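Local structure of STIL N-terminal domain-containing protein (Trichoplax adhaerens, 5OI9) at residues 43-46 with 47-51; 78-81 with 82-86; 209-212 with 213-216; 303-306 with 307-311. The protein probably helps to assemble centrioles, as STIL proteins do with CEP85 and the kinase PLK4; this chain is its N-terminal domain. All blocks are in the same frame, centred on the assembly; numbering follows the deposited sequence.

Contacts 1 and 3 are helical turns, each partly buried; contacts 2 and 4 are surface connections of beta hairpins. Contacts 1 and 2 reach the same mixed sheet, where strands 39-44 and 85-97 are neighbours, but their nearest atoms stay about 8 Å apart. Contacts 3 and 4 belong to the other end of the elongated chain, with centres about 13 Å apart; contact 3 packs on the seven-stranded sheet and contact 4 enters it. Chemistry follows place: 43-51 joins a threonine cap and a salt bridge to an apolar inner side of isoleucine, leucine and cysteine, 209-216 adds serine bonds to helix carbonyls, 78-86 depends on strand pairing, and 303-311 has one long ion pair across an exposed loop.

Contact 1: residues 43-46 with 47-51; sequences ITEK and CLRLA
Thr-44, the last residue of strand 39-44, caps the helix that starts right after it: its OG1 accepts from Cys-47 N at 3.3 Å, a weak bond but a fairly straight one (161°). Rotation about CA-CB (chi1 69°) sets this hydroxyl between the backbone N and the carbonyl carbon, where it faces the first turn. The backbone bonds begin weakly too, with Leu-48 N 3.4 Å from Thr-44 O. They then shorten: Arg-49 N is 2.8 Å from Glu-45 O. Leu-50 N is 2.9 Å from Lys-46 O.

The charged pair lies one turn apart. OE2 of Glu-45 comes to the guanidinium edge of Arg-49, 2.6 Å from NE and 2.8 Å from NH2, so a single oxygen takes both donors through bent, weak bonds. The carboxylate and guanidinium planes stand 58° apart. Because Glu-45 is modelled in two conformers, this grip describes one of them. NH1, which takes no part in it, is hydrogen-bonded to Glu-334 O.

Apolar contact lies on the buried side. CG2 of Ile-43 presses on Leu-48 CG at 3.7 Å, the two side chains crossing at about a right angle, and touches Cys-47 SG at 4.0 Å. Ile-43 also meets Ile-89 of the adjoining strand, while Ala-51 reaches Leu-122 and Met-124.

The strand-to-helix junction thus divides its chemistry: hydrocarbon and sulfur settle the helix start against the sheet, whereas the threonine cap and a probably adaptable ion pair serve its polar atoms.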
loop_
_atom_site.group_PDB
_atom_site.type_symbol
_atom_site.label_atom_id
_atom_site.label_comp_id
_atom_site.label_asym_id
_atom_site.label_seq_id
_atom_site.Cartn_x
_atom_site.Cartn_y
_atom_site.Cartn_z
ATOM N N ILE A 43 0.113 11.227 12.897
ATOM C CA ILE A 43 -0.171 10.431 14.088
ATOM C C ILE A 43 -0.774 11.352 15.139
ATOM O O ILE A 43 -0.146 12.341 15.533
ATOM C CB ILE A 43 1.095 9.753 14.636
ATOM C CG1 ILE A 43 1.857 9.038 13.520
ATOM C CG2 ILE A 43 0.741 8.779 15.754
ATOM C CD1 ILE A 43 3.121 8.359 13.998
ATOM N N THR A 44 -1.975 11.023 15.606
ATOM C CA THR A 44 -2.631 11.872 16.591
ATOM C C THR A 44 -1.999 11.696 17.965
ATOM O O THR A 44 -1.539 10.610 18.332
ATOM C CB THR A 44 -4.128 11.564 16.676
ATOM O OG1 THR A 44 -4.320 10.266 17.258
ATOM C CG2 THR A 44 -4.758 11.600 15.293
ATOM N N GLU A 45 -1.970 12.791 18.728
ATOM C CA GLU A 45 -1.455 12.727 20.091
ATOM C C GLU A 45 -2.297 11.799 20.956
ATOM O O GLU A 45 -1.764 11.120 21.840
ATOM C CB GLU A 45 -1.403 14.133 20.696
ATOM C CG GLU A 45 -0.867 14.207 22.122
ATOM C CD GLU A 45 -1.944 13.984 23.169
ATOM O OE1 GLU A 45 -3.139 14.072 22.823
ATOM O OE2 GLU A 45 -1.595 13.713 24.334
ATOM N N LYS A 46 -3.608 11.745 20.704
ATOM C CA LYS A 46 -4.500 10.948 21.541
ATOM C C LYS A 46 -4.169 9.461 21.469
ATOM O O LYS A 46 -4.167 8.773 22.496
ATOM C CB LYS A 46 -5.953 11.188 21.133
ATOM C CG LYS A 46 -6.973 10.636 22.113
ATOM C CD LYS A 46 -8.326 10.470 21.448
ATOM C CE LYS A 46 -8.716 11.726 20.683
ATOM N NZ LYS A 46 -9.865 11.483 19.765
ATOM N N CYS A 47 -3.903 8.937 20.269
ATOM C CA CYS A 47 -3.614 7.508 20.185
ATOM C C CYS A 47 -2.228 7.195 20.735
ATOM O O CYS A 47 -2.028 6.130 21.328
ATOM C CB CYS A 47 -3.791 6.992 18.746
ATOM S SG CYS A 47 -2.502 7.383 17.530
ATOM N N LEU A 48 -1.274 8.118 20.589
ATOM C CA LEU A 48 0.010 7.961 21.269
ATOM C C LEU A 48 -0.160 8.002 22.783
ATOM O O LEU A 48 0.506 7.253 23.509
ATOM C CB LEU A 48 0.988 9.047 20.817
ATOM C CG LEU A 48 1.522 8.959 19.386
ATOM C CD1 LEU A 48 2.348 10.191 19.051
ATOM C CD2 LEU A 48 2.344 7.692 19.194
ATOM N N ARG A 49 -1.043 8.873 23.280
ATOM C CA ARG A 49 -1.281 8.941 24.718
ATOM C C ARG A 49 -1.910 7.651 25.233
ATOM O O ARG A 49 -1.538 7.154 26.302
ATOM C CB ARG A 49 -2.163 10.144 25.053
ATOM C CG ARG A 49 -2.421 10.324 26.545
ATOM C CD ARG A 49 -3.347 11.500 26.825
ATOM N NE ARG A 49 -2.727 12.781 26.500
ATOM C CZ ARG A 49 -1.982 13.487 27.345
ATOM N NH1 ARG A 49 -1.759 13.037 28.571
ATOM N NH2 ARG A 49 -1.458 14.644 26.963
ATOM N N LEU A 50 -2.862 7.088 24.480
ATOM C CA LEU A 50 -3.442 5.802 24.858
ATOM C C LEU A 50 -2.402 4.690 24.804
ATOM O O LEU A 50 -2.372 3.818 25.680
ATOM C CB LEU A 50 -4.625 5.469 23.950
ATOM C CG LEU A 50 -5.857 6.370 24.025
ATOM C CD1 LEU A 50 -6.849 5.989 22.940
ATOM C CD2 LEU A 50 -6.504 6.284 25.396
ATOM N N ALA A 51 -1.543 4.703 23.781
ATOM C CA ALA A 51 -0.494 3.695 23.680
ATOM C C ALA A 51 0.457 3.774 24.866
ATOM O O ALA A 51 0.798 2.753 25.476
ATOM C CB ALA A 51 0.271 3.861 22.366
#

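Contact 2: residues 78-81 with 82-86; sequences NINK and DDRVI
Asn-78 and Ile-86 form an antiparallel hydrogen-bonded pair that satisfies the backbone N-H and C=O of both residues: Asn-78 N gives to Ile-86 O at 2.8 Å, and Ile-86 N returns to Asn-78 O at 2.8 Å, each donor nearly in line with the carbonyl it meets. A longer bond of 3.2 Å from Asn-80 N to Arg-84 O carries the pairing into the turn. Between these bonds, Ile-79 and Val-85 make a non-hydrogen-bonded pair, and Arg-84 O also receives a CA-H...O contact from Ile-79 CA at 3.3 Å.

Of the side-chain amides, Asn-78 ND2 makes a weak hydrogen bond to Ser-76 OG. Asn-80 OD1 lies 2.8 Å from Arg-84 O, two acceptors, while its ND2 sits against the Ile-86 CD1 methyl, so the assignment of the two amide ends may be doubtful.

Asp-82 and Asp-83 both take left-handed helical backbone angles and reverse the chain, bringing Ile-79 CG2 within 3.4 Å of Asp-83 CA. With CG anti to the backbone N (chi1 164°) and a bend at chi3, Arg-84 runs beside Lys-81, its NH1 4.0 Å from Lys-81 CE. Its NH2 forms a salt bridge with Asp-36; an alanine in place of Arg-84 would probably leave that carboxylate without its mate.

The hairpin end is thus held by backbone bonds, and its neighbouring like charges are probably eased by Asp-36.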
loop_
_atom_site.group_PDB
_atom_site.type_symbol
_atom_site.label_atom_id
_atom_site.label_comp_id
_atom_site.label_asym_id
_atom_site.label_seq_id
_atom_site.Cartn_x
_atom_site.Cartn_y
_atom_site.Cartn_z
ATOM N N ASN A 78 -4.980 7.491 2.592
ATOM C CA ASN A 78 -5.683 8.532 1.858
ATOM C C ASN A 78 -4.784 9.100 0.769
ATOM O O ASN A 78 -3.564 9.191 0.939
ATOM C CB ASN A 78 -6.151 9.654 2.797
ATOM C CG ASN A 78 -6.893 9.124 4.015
ATOM O OD1 ASN A 78 -8.038 8.682 3.916
ATOM N ND2 ASN A 78 -6.240 9.168 5.175
ATOM N N ILE A 79 -5.395 9.474 -0.353
ATOM C CA ILE A 79 -4.695 10.002 -1.519
ATOM C C ILE A 79 -5.387 11.303 -1.901
ATOM O O ILE A 79 -6.582 11.296 -2.221
ATOM C CB ILE A 79 -4.713 9.006 -2.689
ATOM C CG1 ILE A 79 -4.257 7.626 -2.216
ATOM C CG2 ILE A 79 -3.810 9.472 -3.803
ATOM C CD1 ILE A 79 -4.345 6.558 -3.283
ATOM N N ASN A 80 -4.654 12.419 -1.863
ATOM C CA ASN A 80 -5.447 13.643 -1.867
ATOM C C ASN A 80 -5.034 14.703 -2.888
ATOM O O ASN A 80 -5.917 15.345 -3.460
ATOM C CB ASN A 80 -5.476 14.236 -0.432
ATOM C CG ASN A 80 -4.110 14.291 0.225
ATOM O OD1 ASN A 80 -3.148 13.674 -0.237
ATOM N ND2 ASN A 80 -4.024 15.026 1.330
ATOM N N LYS A 81 -3.741 14.929 -3.129
ATOM C CA LYS A 81 -3.336 15.962 -4.086
ATOM C C LYS A 81 -2.263 15.417 -5.023
ATOM O O LYS A 81 -1.139 15.128 -4.598
ATOM C CB LYS A 81 -2.871 17.250 -3.384
ATOM C CG LYS A 81 -1.606 17.219 -2.527
ATOM C CD LYS A 81 -1.225 18.663 -2.190
ATOM C CE LYS A 81 -0.068 18.802 -1.211
ATOM N NZ LYS A 81 0.131 20.238 -0.825
ATOM N N ASP A 82 -2.621 15.296 -6.302
ATOM C CA ASP A 82 -1.776 14.706 -7.341
ATOM C C ASP A 82 -1.227 13.355 -6.890
ATOM O O ASP A 82 -0.021 13.094 -6.928
ATOM C CB ASP A 82 -0.645 15.653 -7.757
ATOM C CG ASP A 82 0.113 15.154 -8.988
ATOM O OD1 ASP A 82 -0.490 15.099 -10.080
ATOM O OD2 ASP A 82 1.307 14.813 -8.860
ATOM N N ASP A 83 -2.138 12.495 -6.443
ATOM C CA ASP A 83 -1.815 11.126 -6.042
ATOM C C ASP A 83 -0.782 11.098 -4.914
ATOM O O ASP A 83 0.138 10.279 -4.915
ATOM C CB ASP A 83 -1.351 10.298 -7.245
ATOM C CG ASP A 83 -2.407 10.224 -8.348
ATOM O OD1 ASP A 83 -3.604 10.059 -8.023
ATOM O OD2 ASP A 83 -2.044 10.331 -9.538
ATOM N N ARG A 84 -0.937 12.001 -3.944
ATOM C CA ARG A 84 -0.048 12.076 -2.789
ATOM C C ARG A 84 -0.609 11.219 -1.659
ATOM O O ARG A 84 -1.723 11.460 -1.182
ATOM C CB ARG A 84 0.131 13.524 -2.334
ATOM C CG ARG A 84 0.718 13.671 -0.942
ATOM C CD ARG A 84 1.314 15.050 -0.731
ATOM N NE ARG A 84 2.454 15.287 -1.613
ATOM C CZ ARG A 84 3.393 16.202 -1.390
ATOM N NH1 ARG A 84 3.336 16.962 -0.304
ATOM N NH2 ARG A 84 4.395 16.348 -2.246
ATOM N N VAL A 85 0.167 10.229 -1.229
ATOM C CA VAL A 85 -0.298 9.225 -0.279
ATOM C C VAL A 85 -0.010 9.694 1.139
ATOM O O VAL A 85 1.119 10.091 1.457
ATOM C CB VAL A 85 0.366 7.866 -0.552
ATOM C CG1 VAL A 85 -0.167 6.820 0.410
ATOM C CG2 VAL A 85 0.135 7.443 -1.990
ATOM N N ILE A 86 -1.030 9.640 1.993
ATOM C CA ILE A 86 -0.922 10.002 3.401
ATOM C C ILE A 86 -1.555 8.895 4.231
ATOM O O ILE A 86 -2.660 8.434 3.918
ATOM C CB ILE A 86 -1.606 11.350 3.700
ATOM C CG1 ILE A 86 -0.931 12.483 2.923
ATOM C CG2 ILE A 86 -1.589 11.639 5.197
ATOM C CD1 ILE A 86 -1.522 13.848 3.197
#

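Contact 3: residues 209-212 with 213-216; sequences TALA and RSLS
Arg-213 folds back over the start of helix 210-216, laying one face of its guanidinium across the peptide link between Thr-209 and Ala-210. Thr-209 O lies 3.4 Å above that plane, toward its rim, and Ala-210 CA is likewise displaced from the middle of the group. A bend at chi3 (-88°) turns the group back this way, and NE gives a hydrogen bond to Pro-208 O, which helps to hold its rotation.

Two serine hydroxyls bond back to the helix itself. Ser-214 OG donates to Leu-211 O at 2.9 Å, beside the backbone donor Leu-215 N at 3.1 Å, both arriving over the same face of the carbonyl. Ala-212 O also has two donors, Ser-216 N at 3.2 Å and Ser-216 OG at 3.1 Å, but these come from opposite faces. Each OG lies between its backbone N and carbonyl carbon (chi1 63° in Ser-214), the setting that lets a serine reach back one turn.

Farther out, the leucines set the helix on the sheet. Leu-211 CG meets the Leu-215 CD1 methyl at 4.0 Å, and both side chains rest on Leu-243 and Trp-260, Leu-211 also on Leu-245. Backbone bonds such as Arg-213 N to Thr-209 O, 2.9 Å, hold the turns beneath them.

With serines and arginine outward and leucines inward, this is a short amphipathic helix packed across strands 241-245 and 256-264 of a mixed sheet.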
loop_
_atom_site.group_PDB
_atom_site.type_symbol
_atom_site.label_atom_id
_atom_site.label_comp_id
_atom_site.label_asym_id
_atom_site.label_seq_id
_atom_site.Cartn_x
_atom_site.Cartn_y
_atom_site.Cartn_z
ATOM N N THR A 209 -19.138 -8.809 -23.263
ATOM C CA THR A 209 -19.829 -9.460 -22.161
ATOM C C THR A 209 -20.487 -8.411 -21.262
ATOM O O THR A 209 -20.316 -7.201 -21.435
ATOM C CB THR A 209 -18.862 -10.328 -21.358
ATOM O OG1 THR A 209 -17.832 -9.503 -20.797
ATOM C CG2 THR A 209 -18.227 -11.383 -22.248
ATOM N N ALA A 210 -21.247 -8.893 -20.275
ATOM C CA ALA A 210 -21.971 -7.985 -19.390
ATOM C C ALA A 210 -21.016 -7.095 -18.601
ATOM O O ALA A 210 -21.292 -5.909 -18.391
ATOM C CB ALA A 210 -22.870 -8.779 -18.443
ATOM N N LEU A 211 -19.885 -7.649 -18.159
ATOM C CA LEU A 211 -18.904 -6.849 -17.431
ATOM C C LEU A 211 -18.293 -5.778 -18.329
ATOM O O LEU A 211 -18.160 -4.618 -17.920
ATOM C CB LEU A 211 -17.817 -7.753 -16.852
ATOM C CG LEU A 211 -16.659 -7.037 -16.154
ATOM C CD1 LEU A 211 -17.162 -6.244 -14.957
ATOM C CD2 LEU A 211 -15.587 -8.029 -15.735
ATOM N N ALA A 212 -17.915 -6.149 -19.554
ATOM C CA ALA A 212 -17.369 -5.172 -20.493
ATOM C C ALA A 212 -18.379 -4.080 -20.819
ATOM O O ALA A 212 -18.003 -2.916 -20.996
ATOM C CB ALA A 212 -16.911 -5.869 -21.774
ATOM N N ARG A 213 -19.664 -4.432 -20.895
ATOM C CA ARG A 213 -20.683 -3.440 -21.229
ATOM C C ARG A 213 -20.932 -2.481 -20.071
ATOM O O ARG A 213 -21.190 -1.290 -20.289
ATOM C CB ARG A 213 -21.982 -4.138 -21.637
ATOM C CG ARG A 213 -22.089 -4.414 -23.128
ATOM C CD ARG A 213 -23.374 -5.154 -23.492
ATOM N NE ARG A 213 -23.213 -6.602 -23.414
ATOM C CZ ARG A 213 -23.865 -7.387 -22.564
ATOM N NH1 ARG A 213 -24.744 -6.868 -21.716
ATOM N NH2 ARG A 213 -23.645 -8.694 -22.570
ATOM N N SER A 214 -20.859 -2.975 -18.833
ATOM C CA SER A 214 -21.084 -2.100 -17.687
ATOM C C SER A 214 -19.898 -1.175 -17.443
ATOM O O SER A 214 -20.077 -0.066 -16.925
ATOM C CB SER A 214 -21.380 -2.931 -16.437
ATOM O OG SER A 214 -20.276 -3.748 -16.095
ATOM N N LEU A 215 -18.687 -1.605 -17.806
ATOM C CA LEU A 215 -17.512 -0.759 -17.617
ATOM C C LEU A 215 -17.474 0.373 -18.635
ATOM O O LEU A 215 -17.102 1.503 -18.301
ATOM C CB LEU A 215 -16.239 -1.598 -17.704
ATOM C CG LEU A 215 -15.967 -2.498 -16.501
ATOM C CD1 LEU A 215 -14.853 -3.483 -16.811
ATOM C CD2 LEU A 215 -15.619 -1.660 -15.283
ATOM N N SER A 216 -17.841 0.091 -19.881
ATOM C CA SER A 216 -17.911 1.131 -20.897
ATOM C C SER A 216 -19.214 1.914 -20.847
ATOM O O SER A 216 -19.364 2.878 -21.604
ATOM C CB SER A 216 -17.727 0.523 -22.290
ATOM O OG SER A 216 -18.797 -0.353 -22.604
#

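Contact 4: residues 303-306 with 307-311; sequences QTRP and KPEFW
The side chains of Arg-305 and Glu-309 meet across the exposed turn at about a right angle, but slackly. Glu-309 OE2 lies 3.8 Å from Arg-305 NH1, a long salt bridge, and is nearer the aliphatic chain, at 3.5 Å from Arg-305 CD. The oxygen stands at the guanidinium edge, near its plane, although the carboxylate itself is turned 78° against that plane. A bend at chi3 (63°) in the arginine carries its head round to this side. No hydrogen bond crosses between 303-306 and 307-311.

The other carboxylate oxygen has the firmer partner. Trp-311 NE1 donates to Glu-309 OE1 at 3.2 Å with an angle of 156°, the oxygen lying in the indole ring plane and being met on its anti side. Glu-309 therefore stands between the indole N-H of buried Trp-311 and a charge on the surface. Replacing it with an alanine would probably leave the indole N-H without this acceptor and the arginine head freer to swing.

Packing tightens into the strand: Pro-308, just before it, touches Val-299 and Tyr-301, Phe-310 lies on Pro-203 and Val-299, and the Trp-311 ring is set against Ala-198 and Pro-200. Toward solvent, Pro-306 and Lys-307 make the bend itself; the lysine has an extended chain beyond CG, with its CB 3.5 Å from Pro-306 C. His-220 NE2 is hydrogen-bonded to Arg-305 O.

Strands 296-302 and 309-314 run antiparallel, Glu-309 bonding to Leu-300 and Trp-311 to Leu-298 through their backbones, so the arrangement is the proline-containing connection of a beta hairpin within the seven-stranded sheet.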
loop_
_atom_site.group_PDB
_atom_site.type_symbol
_atom_site.label_atom_id
_atom_site.label_comp_id
_atom_site.label_asym_id
_atom_site.label_seq_id
_atom_site.Cartn_x
_atom_site.Cartn_y
_atom_site.Cartn_z
ATOM N N GLN A 303 -12.238 7.798 -15.140
ATOM C CA GLN A 303 -13.476 8.487 -14.801
ATOM C C GLN A 303 -13.710 9.736 -15.637
ATOM O O GLN A 303 -14.813 10.291 -15.593
ATOM C CB GLN A 303 -13.477 8.869 -13.317
ATOM C CG GLN A 303 -13.422 7.693 -12.360
ATOM C CD GLN A 303 -13.154 8.124 -10.930
ATOM O OE1 GLN A 303 -12.424 9.084 -10.688
ATOM N NE2 GLN A 303 -13.748 7.416 -9.976
ATOM N N THR A 304 -12.713 10.188 -16.395
ATOM C CA THR A 304 -12.804 11.443 -17.125
ATOM C C THR A 304 -12.962 11.264 -18.629
ATOM O O THR A 304 -13.036 12.264 -19.350
ATOM C CB THR A 304 -11.569 12.310 -16.839
ATOM O OG1 THR A 304 -10.381 11.605 -17.225
ATOM C CG2 THR A 304 -11.489 12.648 -15.354
ATOM N N ARG A 305 -13.011 10.027 -19.127
ATOM C CA ARG A 305 -13.117 9.783 -20.558
ATOM C C ARG A 305 -14.172 8.720 -20.837
ATOM O O ARG A 305 -14.338 7.785 -20.043
ATOM C CB ARG A 305 -11.772 9.335 -21.150
ATOM C CG ARG A 305 -10.605 10.221 -20.768
ATOM C CD ARG A 305 -9.429 10.013 -21.698
ATOM N NE ARG A 305 -9.763 10.391 -23.067
ATOM C CZ ARG A 305 -8.910 10.349 -24.083
ATOM N NH1 ARG A 305 -7.661 9.945 -23.889
ATOM N NH2 ARG A 305 -9.306 10.711 -25.293
ATOM N N PRO A 306 -14.893 8.833 -21.958
ATOM C CA PRO A 306 -15.979 7.876 -22.224
ATOM C C PRO A 306 -15.487 6.499 -22.629
ATOM O O PRO A 306 -16.171 5.505 -22.359
ATOM C CB PRO A 306 -16.765 8.551 -23.356
ATOM C CG PRO A 306 -15.757 9.384 -24.060
ATOM C CD PRO A 306 -14.792 9.864 -23.006
ATOM N N LYS A 307 -14.323 6.407 -23.264
ATOM C CA LYS A 307 -13.788 5.135 -23.711
ATOM C C LYS A 307 -12.516 4.784 -22.944
ATOM O O LYS A 307 -11.787 5.676 -22.499
ATOM C CB LYS A 307 -13.481 5.160 -25.214
ATOM C CG LYS A 307 -14.720 5.159 -26.094
ATOM C CD LYS A 307 -14.373 4.779 -27.527
ATOM C CE LYS A 307 -15.625 4.522 -28.351
ATOM N NZ LYS A 307 -15.303 4.006 -29.712
ATOM N N PRO A 308 -12.222 3.496 -22.774
ATOM C CA PRO A 308 -11.035 3.107 -22.006
ATOM C C PRO A 308 -9.751 3.382 -22.770
ATOM O O PRO A 308 -9.726 3.474 -23.999
ATOM C CB PRO A 308 -11.235 1.602 -21.791
ATOM C CG PRO A 308 -12.054 1.178 -22.965
ATOM C CD PRO A 308 -12.993 2.324 -23.224
ATOM N N GLU A 309 -8.672 3.517 -22.009
ATOM C CA GLU A 309 -7.328 3.635 -22.553
ATOM C C GLU A 309 -6.636 2.279 -22.507
ATOM O O GLU A 309 -6.844 1.486 -21.585
ATOM C CB GLU A 309 -6.499 4.656 -21.772
ATOM C CG GLU A 309 -7.109 6.042 -21.658
ATOM C CD GLU A 309 -6.277 6.957 -20.776
ATOM O OE1 GLU A 309 -5.311 6.463 -20.153
ATOM O OE2 GLU A 309 -6.585 8.168 -20.706
ATOM N N PHE A 310 -5.801 2.022 -23.508
ATOM C CA PHE A 310 -5.066 0.769 -23.617
ATOM C C PHE A 310 -3.577 1.038 -23.455
ATOM O O PHE A 310 -3.030 1.938 -24.101
ATOM C CB PHE A 310 -5.348 0.084 -24.956
ATOM C CG PHE A 310 -6.762 -0.409 -25.097
ATOM C CD1 PHE A 310 -7.787 0.465 -25.416
ATOM C CD2 PHE A 310 -7.067 -1.750 -24.909
ATOM C CE1 PHE A 310 -9.087 0.016 -25.543
ATOM C CE2 PHE A 310 -8.366 -2.204 -25.039
ATOM C CZ PHE A 310 -9.376 -1.318 -25.356
ATOM N N TRP A 311 -2.933 0.260 -22.585
ATOM C CA TRP A 311 -1.509 0.378 -22.315
ATOM C C TRP A 311 -0.869 -1.000 -22.336
ATOM O O TRP A 311 -1.485 -1.990 -21.932
ATOM C CB TRP A 311 -1.237 1.022 -20.948
ATOM C CG TRP A 311 -1.772 2.405 -20.781
ATOM C CD1 TRP A 311 -3.076 2.766 -20.592
ATOM C CD2 TRP A 311 -1.013 3.618 -20.764
ATOM N NE1 TRP A 311 -3.174 4.131 -20.461
ATOM C CE2 TRP A 311 -1.921 4.677 -20.565
ATOM C CE3 TRP A 311 0.348 3.912 -20.895
ATOM C CZ2 TRP A 311 -1.513 6.008 -20.501
ATOM C CZ3 TRP A 311 0.751 5.231 -20.826
ATOM C CH2 TRP A 311 -0.175 6.263 -20.634
#